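Local coordinates for SusD-like carbohydrate binding protein (Bacteroides vulgatus, PDB 3LEW) that probably binds carbohydrate at the outer membrane, consistent with a role in nutrient acquisition by SusD-like proteins, at residues 149-154 / 166-171. Sequence-based numbering, arbitrary orientation.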
loop_
_atom_site.group_PDB
_atom_site.type_symbol
_atom_site.label_atom_id
_atom_site.label_comp_id
_atom_site.label_asym_id
_atom_site.label_seq_id
_atom_site.Cartn_x
_atom_site.Cartn_y
_atom_site.Cartn_z
ATOM N N ALA A 149 8.555 12.601 11.543
ATOM C CA ALA A 149 9.646 12.732 10.565
ATOM C C ALA A 149 9.836 14.221 10.239
ATOM O O ALA A 149 8.915 15.001 10.409
ATOM C CB ALA A 149 9.322 11.907 9.276
ATOM N N PRO A 150 11.023 14.599 9.778
ATOM C CA PRO A 150 11.268 15.997 9.387
ATOM C C PRO A 150 10.520 16.363 8.118
ATOM O O PRO A 150 10.331 15.503 7.235
ATOM C CB PRO A 150 12.787 16.053 9.165
ATOM C CG PRO A 150 13.315 14.677 9.396
ATOM C CD PRO A 150 12.233 13.746 9.714
ATOM N N ILE A 151 10.107 17.620 8.036
ATOM C CA ILE A 151 9.402 18.142 6.867
ATOM C C ILE A 151 10.288 19.120 6.162
ATOM O O ILE A 151 10.734 20.090 6.770
ATOM C CB ILE A 151 8.092 18.850 7.281
ATOM C CG1 ILE A 151 7.141 17.834 7.899
ATOM C CG2 ILE A 151 7.439 19.534 6.066
ATOM C CD1 ILE A 151 5.835 18.416 8.432
ATOM N N TYR A 152 10.561 18.865 4.881
ATOM C CA TYR A 152 11.272 19.816 4.031
ATOM C C TYR A 152 10.382 20.245 2.891
ATOM O O TYR A 152 9.734 19.392 2.215
ATOM C CB TYR A 152 12.543 19.189 3.424
ATOM C CG TYR A 152 13.466 18.650 4.458
ATOM C CD1 TYR A 152 14.258 19.486 5.192
ATOM C CD2 TYR A 152 13.503 17.279 4.748
ATOM C CE1 TYR A 152 15.103 18.990 6.195
ATOM C CE2 TYR A 152 14.340 16.786 5.720
ATOM C CZ TYR A 152 15.119 17.637 6.451
ATOM O OH TYR A 152 15.945 17.147 7.449
ATOM N N THR A 153 10.364 21.555 2.665
ATOM C CA THR A 153 9.579 22.153 1.589
ATOM C C THR A 153 10.436 22.998 0.645
ATOM O O THR A 153 9.898 23.651 -0.256
ATOM C CB THR A 153 8.392 22.971 2.144
ATOM O OG1 THR A 153 8.880 24.093 2.914
ATOM C CG2 THR A 153 7.492 22.109 2.979
ATOM N N GLN A 154 11.751 22.966 0.846
ATOM C CA GLN A 154 12.746 23.614 -0.033
ATOM C C GLN A 154 13.796 22.565 -0.413
ATOM O O GLN A 154 14.054 21.644 0.398
ATOM C CB GLN A 154 13.469 24.752 0.703
ATOM N N PRO A 166 14.526 19.393 13.121
ATOM C CA PRO A 166 13.790 18.511 14.027
ATOM C C PRO A 166 12.638 17.831 13.334
ATOM O O PRO A 166 11.999 18.440 12.483
ATOM C CB PRO A 166 13.270 19.462 15.106
ATOM C CG PRO A 166 14.202 20.635 15.075
ATOM C CD PRO A 166 14.515 20.786 13.607
ATOM N N ALA A 167 12.375 16.565 13.688
ATOM C CA ALA A 167 11.206 15.885 13.204
ATOM C C ALA A 167 9.945 16.653 13.672
ATOM O O ALA A 167 9.913 17.206 14.781
ATOM C CB ALA A 167 11.172 14.446 13.747
ATOM N N SER A 168 8.942 16.662 12.809
ATOM C CA SER A 168 7.582 17.146 13.107
ATOM C C SER A 168 6.758 16.001 13.667
ATOM O O SER A 168 7.173 14.865 13.566
ATOM C CB SER A 168 6.928 17.673 11.842
ATOM O OG SER A 168 7.625 18.815 11.402
ATOM N N SER A 169 5.579 16.314 14.199
ATOM C CA SER A 169 4.697 15.318 14.809
ATOM C C SER A 169 3.846 14.664 13.750
ATOM O O SER A 169 3.712 15.173 12.616
ATOM C CB SER A 169 3.734 15.927 15.797
ATOM O OG SER A 169 2.814 16.803 15.145
ATOM N N VAL A 170 3.226 13.551 14.140
ATOM C CA VAL A 170 2.340 12.835 13.214
ATOM C C VAL A 170 1.192 13.725 12.735
ATOM O O VAL A 170 0.875 13.717 11.518
ATOM C CB VAL A 170 1.825 11.485 13.819
ATOM C CG1 VAL A 170 1.105 11.708 15.161
ATOM C CG2 VAL A 170 0.928 10.725 12.803
ATOM N N SER A 171 0.624 14.555 13.612
ATOM C CA SER A 171 -0.441 15.483 13.192
ATOM C C SER A 171 0.099 16.487 12.157
ATOM O O SER A 171 -0.569 16.802 11.164
ATOM C CB SER A 171 -1.021 16.248 14.381
ATOM O OG SER A 171 -1.726 15.399 15.268
HETATM O O HOH W 1 10.159 19.107 10.535
#
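Ser-168 N donates to Ala-149 O over 2.9 Å, meeting the carbonyl from well above its plane, about 60° out, with the N-H pointing to the oxygen at 153°. The return bond, from Ala-149 N to Ser-168 O, is weak at 3.3 Å and bent. One residue further along, Pro-150 has no N-H to give, and a water takes over the bridging. It accepts from Ile-151 N, donates to Pro-166 O at 2.8 Å and hydrogen-bonds Ser-168 OG at 2.7 Å, so two backbone groups and a hydroxyl, from the two segments, share one water. Ser-168 suits this spot because its short side chain, with OG anti to its own carbonyl carbon (chi1 -66°), brings the hydroxyl to the water while CB lies near Ala-149 O.

The two segments meet at the end of a short, weakly bonded antiparallel pair, 147-149 with 168-169, and the second strand runs on into helix 170-187, in the helical part of a family related to TPR proteins. Ser-169 is the N-cap: its side chain caps a backbone N just beyond 171, while Glu-172 OE1 accepts from Ser-169 N.

Packing is light around this polar centre. Ile-151 is extended, CD1 continuing the line of the chain, which carries the tip of its longer branch alongside the serine: CD1 lies 3.5 Å from Ser-168 OG and 3.7 Å from Ser-168 CB. The same isoleucine also touches Val-173 and Gln-176 of helix 170-187 and Tyr-129 of helix 111-135, a place for a branched apolar chain. Ala-167 CB sits 3.8 Å from Ala-149 C, and its small methyl lets the two backbones come close; Pro-150 CD lies 4.2 Å from Ala-167 CB. Beyond them, Trp-87 of helix 81-103 packs against Ala-149 and Pro-150, and Tyr-91 OH hydrogen-bonds Pro-150 O.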